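Local structure of Glyoxalase/bleomycin resistance protein/dioxygenase (3RRI) at residues 70-81 / 123-134. The protein belongs to the glyoxalase/bleomycin resistance/dioxygenase (vicinal oxygen chelate) superfamily and may act as a metal-dependent dioxygenase, though its substrate is not established. Sequence-based numbering, arbitrary orientation.
Sequences HFGITFRDKKHF and LEFKYYFDDRMM. With ACT (acetate ion), chain D.
Phe71 O receives Glu124 N at 2.7 Å, the first of three backbone bonds joining parallel strands 70-74 and 123-128; Ile73 O takes Lys126 N at 3.1 Å, and Lys126 O takes Phe75 N. Gly72, having no side chain, can bring its CA to 3.1 Å from Glu124 O in a CA-H...O contact. Packing is tight on the apolar face: Phe71 CZ meets Leu123 CG, and the Phe125 ring turns beside its own backbone N (chi1 -60°) to lie against Ile73 CB and Phe75 CE2. Flat rings suit the next layer by offering faces to CH groups: Phe81 from helix 78-90 takes Tyr127 CB over one face, 4.1 Å from the centroid. Lys78 has an aliphatic stem to lay over the Tyr127 ring, CB 3.8 Å from its centroid, and an amine for Asp82.

Beyond the Thr74-Lys126 pairing the segments diverge, and separate waters bridge Phe75 O to Tyr128 N and Thr74 OG1 to Met134 O, although Thr74 CG2 still touches the Tyr128 ring edge. A bend at chi3 (-55°) carries the Arg76 guanidinium against selenomethionine Met134 SE, which covers one face, while NH1 forms a salt bridge with Asp131 OD2, 3.1 Å, its hydrogen bond weak and bent (137°). Asn8 of a second subunit holds Arg76 NE, and His80 of a third holds the same Asp131 oxygen. Strand 70-74 also pairs antiparallel with a strand of the second subunit. Strands 70-74 and 122-128 open and close a βαβββ module, their parallel pairing typical of the vicinal oxygen chelate fold.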
# COMPACT_ATOMS: atom_id res chain seq x y z
N HIS A 70 1.80 31.18 -3.22
CA HIS A 70 2.80 30.29 -3.76
C HIS A 70 2.33 28.86 -3.59
O HIS A 70 1.36 28.63 -2.86
CB HIS A 70 4.19 30.49 -3.11
CG HIS A 70 4.21 30.48 -1.61
ND1 HIS A 70 4.28 31.65 -0.88
CD2 HIS A 70 4.28 29.47 -0.70
CE1 HIS A 70 4.35 31.35 0.40
NE2 HIS A 70 4.35 30.04 0.54
N PHE A 71 2.96 27.91 -4.27
CA PHE A 71 2.55 26.51 -4.19
C PHE A 71 3.73 25.61 -4.43
O PHE A 71 4.75 26.07 -4.99
CB PHE A 71 1.46 26.20 -5.23
CG PHE A 71 1.92 26.30 -6.65
CD1 PHE A 71 2.31 25.16 -7.37
CD2 PHE A 71 1.94 27.53 -7.29
CE1 PHE A 71 2.73 25.25 -8.72
CE2 PHE A 71 2.36 27.65 -8.62
CZ PHE A 71 2.77 26.49 -9.34
N GLY A 72 3.58 24.35 -4.13
CA GLY A 72 4.57 23.38 -4.48
C GLY A 72 4.38 22.10 -3.76
O GLY A 72 3.24 21.75 -3.39
N ILE A 73 5.46 21.36 -3.59
CA ILE A 73 5.46 20.04 -2.98
C ILE A 73 6.35 20.03 -1.76
O ILE A 73 7.45 20.62 -1.80
CB ILE A 73 5.92 18.94 -3.96
CG1 ILE A 73 5.15 19.02 -5.28
CG2 ILE A 73 5.85 17.58 -3.29
CD1 ILE A 73 3.58 18.75 -5.18
N THR A 74 5.92 19.36 -0.71
CA THR A 74 6.75 19.06 0.46
C THR A 74 7.10 17.59 0.40
O THR A 74 6.24 16.73 0.33
CB THR A 74 6.04 19.42 1.75
OG1 THR A 74 5.68 20.80 1.70
CG2 THR A 74 6.87 19.09 3.02
N PHE A 75 8.39 17.30 0.29
CA PHE A 75 8.84 15.95 0.08
C PHE A 75 9.18 15.26 1.39
O PHE A 75 9.87 15.83 2.22
CB PHE A 75 10.13 15.94 -0.78
CG PHE A 75 9.92 16.44 -2.16
CD1 PHE A 75 9.27 15.65 -3.12
CD2 PHE A 75 10.35 17.71 -2.53
CE1 PHE A 75 9.07 16.14 -4.39
CE2 PHE A 75 10.16 18.19 -3.80
CZ PHE A 75 9.49 17.42 -4.72
N ARG A 76 8.70 14.03 1.57
CA ARG A 76 9.04 13.26 2.77
C ARG A 76 10.51 12.84 2.74
O ARG A 76 11.19 12.84 3.77
CB ARG A 76 8.18 12.01 2.98
CG ARG A 76 8.36 11.44 4.40
CD ARG A 76 7.22 10.53 4.83
NE ARG A 76 5.89 11.17 4.73
CZ ARG A 76 5.06 11.43 5.74
NH1 ARG A 76 5.40 11.15 7.00
NH2 ARG A 76 3.87 11.99 5.49
N ASP A 77 10.97 12.45 1.57
CA ASP A 77 12.32 11.90 1.35
C ASP A 77 13.23 13.03 0.90
O ASP A 77 13.07 13.57 -0.16
CB ASP A 77 12.23 10.82 0.28
CG ASP A 77 13.53 10.02 0.08
OD1 ASP A 77 14.62 10.45 0.56
OD2 ASP A 77 13.42 8.93 -0.57
N LYS A 78 14.23 13.36 1.70
CA LYS A 78 15.14 14.40 1.29
C LYS A 78 15.80 14.19 -0.08
O LYS A 78 16.11 15.15 -0.76
CB LYS A 78 16.25 14.60 2.31
CG LYS A 78 17.04 15.87 2.04
CD LYS A 78 17.83 16.36 3.19
CE LYS A 78 18.04 17.88 3.05
NZ LYS A 78 18.95 18.26 1.92
N LYS A 79 16.00 12.94 -0.50
CA LYS A 79 16.58 12.69 -1.83
C LYS A 79 15.74 13.30 -2.95
O LYS A 79 16.27 13.77 -3.97
CB LYS A 79 16.76 11.20 -2.09
CG LYS A 79 17.54 10.90 -3.38
CD LYS A 79 17.54 9.42 -3.71
CE LYS A 79 18.78 9.04 -4.54
NZ LYS A 79 18.91 9.95 -5.72
N HIS A 80 14.42 13.27 -2.80
CA HIS A 80 13.57 13.87 -3.81
C HIS A 80 13.70 15.38 -3.86
O HIS A 80 13.75 15.97 -4.94
CB HIS A 80 12.10 13.47 -3.63
CG HIS A 80 11.83 12.01 -3.86
ND1 HIS A 80 10.85 11.31 -3.19
CD2 HIS A 80 12.39 11.13 -4.73
CE1 HIS A 80 10.83 10.06 -3.62
NE2 HIS A 80 11.76 9.92 -4.55
N PHE A 81 13.80 16.00 -2.67
CA PHE A 81 14.03 17.42 -2.57
C PHE A 81 15.40 17.80 -3.22
O PHE A 81 15.48 18.70 -4.06
CB PHE A 81 13.97 17.82 -1.08
CG PHE A 81 14.29 19.26 -0.79
CD1 PHE A 81 13.29 20.22 -0.76
CD2 PHE A 81 15.59 19.66 -0.49
CE1 PHE A 81 13.56 21.52 -0.49
CE2 PHE A 81 15.86 20.97 -0.19
CZ PHE A 81 14.88 21.90 -0.19
N LEU A 123 6.81 28.94 -7.00
CA LEU A 123 6.82 27.54 -6.64
C LEU A 123 7.74 27.39 -5.46
O LEU A 123 8.92 27.74 -5.56
CB LEU A 123 7.35 26.69 -7.78
CG LEU A 123 6.46 26.54 -9.02
CD1 LEU A 123 6.39 27.83 -9.77
CD2 LEU A 123 6.98 25.40 -9.90
N GLU A 124 7.24 26.85 -4.36
CA GLU A 124 8.08 26.55 -3.21
C GLU A 124 8.16 25.05 -2.97
O GLU A 124 7.13 24.36 -2.95
CB GLU A 124 7.59 27.23 -1.94
CG GLU A 124 8.55 26.98 -0.76
CD GLU A 124 8.03 27.41 0.60
OE1 GLU A 124 6.79 27.54 0.79
OE2 GLU A 124 8.89 27.63 1.51
N PHE A 125 9.37 24.53 -2.79
CA PHE A 125 9.57 23.13 -2.45
C PHE A 125 10.20 23.06 -1.09
O PHE A 125 11.05 23.90 -0.79
CB PHE A 125 10.40 22.42 -3.52
CG PHE A 125 9.75 22.46 -4.85
CD1 PHE A 125 8.76 21.52 -5.16
CD2 PHE A 125 10.02 23.44 -5.77
CE1 PHE A 125 8.09 21.55 -6.37
CE2 PHE A 125 9.36 23.46 -6.99
CZ PHE A 125 8.37 22.52 -7.28
N LYS A 126 9.76 22.11 -0.28
CA LYS A 126 10.15 22.05 1.12
C LYS A 126 10.54 20.63 1.53
O LYS A 126 10.10 19.65 0.96
CB LYS A 126 9.01 22.50 2.05
CG LYS A 126 8.52 23.92 1.86
CD LYS A 126 7.61 24.37 3.03
CE LYS A 126 6.14 23.94 2.76
NZ LYS A 126 5.19 24.60 3.74
N TYR A 127 11.38 20.55 2.55
CA TYR A 127 11.66 19.33 3.26
C TYR A 127 11.72 19.62 4.75
O TYR A 127 12.52 20.46 5.18
CB TYR A 127 13.01 18.73 2.79
CG TYR A 127 13.48 17.63 3.68
CD1 TYR A 127 12.96 16.36 3.57
CD2 TYR A 127 14.44 17.87 4.69
CE1 TYR A 127 13.36 15.36 4.37
CE2 TYR A 127 14.83 16.85 5.52
CZ TYR A 127 14.28 15.59 5.37
OH TYR A 127 14.66 14.55 6.18
N TYR A 128 10.90 18.94 5.56
CA TYR A 128 10.85 19.11 7.00
C TYR A 128 11.70 18.06 7.69
O TYR A 128 11.64 16.87 7.38
CB TYR A 128 9.39 19.04 7.55
CG TYR A 128 8.55 20.26 7.23
CD1 TYR A 128 8.38 21.26 8.16
CD2 TYR A 128 7.92 20.38 5.99
CE1 TYR A 128 7.63 22.39 7.87
CE2 TYR A 128 7.14 21.50 5.67
CZ TYR A 128 6.98 22.49 6.62
OH TYR A 128 6.21 23.59 6.29
N PHE A 129 12.48 18.51 8.68
CA PHE A 129 13.35 17.63 9.45
C PHE A 129 12.57 16.66 10.35
O PHE A 129 12.99 15.52 10.57
CB PHE A 129 14.39 18.49 10.20
CG PHE A 129 15.35 19.17 9.27
CD1 PHE A 129 16.37 18.45 8.70
CD2 PHE A 129 15.16 20.48 8.86
CE1 PHE A 129 17.24 19.05 7.79
CE2 PHE A 129 16.01 21.08 7.93
CZ PHE A 129 17.05 20.36 7.41
N ASP A 130 11.39 17.09 10.80
CA ASP A 130 10.43 16.23 11.51
C ASP A 130 9.20 16.14 10.61
O ASP A 130 8.52 17.14 10.37
CB ASP A 130 10.11 16.81 12.88
CG ASP A 130 9.11 15.98 13.68
OD1 ASP A 130 8.36 15.22 13.04
OD2 ASP A 130 9.10 16.09 14.92
N ASP A 131 8.97 14.94 10.07
CA ASP A 131 7.85 14.72 9.12
C ASP A 131 6.46 15.01 9.64
O ASP A 131 5.57 15.31 8.84
CB ASP A 131 7.91 13.36 8.37
CG ASP A 131 7.78 12.14 9.27
OD1 ASP A 131 7.51 12.26 10.47
OD2 ASP A 131 7.94 11.01 8.71
N ARG A 132 6.25 15.00 10.95
CA ARG A 132 4.98 15.46 11.50
C ARG A 132 4.69 16.92 11.23
O ARG A 132 3.51 17.33 11.24
CB ARG A 132 4.88 15.18 12.99
CG ARG A 132 4.59 13.73 13.29
CD ARG A 132 4.52 13.45 14.77
NE ARG A 132 3.33 14.03 15.41
CZ ARG A 132 3.32 14.88 16.45
NH1 ARG A 132 4.44 15.32 17.04
NH2 ARG A 132 2.17 15.30 16.92
N MSE A 133 5.72 17.71 10.94
CA MSE A 133 5.57 19.15 10.76
C MSE A 133 5.22 19.51 9.32
O MSE A 133 5.09 20.70 8.98
CB MSE A 133 6.86 19.87 11.16
CG MSE A 133 7.22 19.66 12.60
SE MSE A 133 5.87 20.38 13.86
CE MSE A 133 5.11 18.71 14.53
N MSE A 134 4.99 18.51 8.48
CA MSE A 134 4.59 18.76 7.08
C MSE A 134 3.22 19.42 6.91
O MSE A 134 2.92 19.98 5.84
CB MSE A 134 4.63 17.47 6.26
CG MSE A 134 6.05 16.86 6.14
SE MSE A 134 6.04 15.06 5.41
CE MSE A 134 5.79 15.53 3.54
C ACT D . 4.87 26.48 7.49
O ACT D . 5.72 25.63 7.91
OXT ACT D . 4.46 26.38 6.31
CH3 ACT D . 4.37 27.57 8.39
O HOH W 1 4.10 21.32 3.67
O HOH W 2 9.11 16.96 4.56
O HOH W 3 10.33 14.94 6.17
O HOH W 4 14.69 11.95 4.17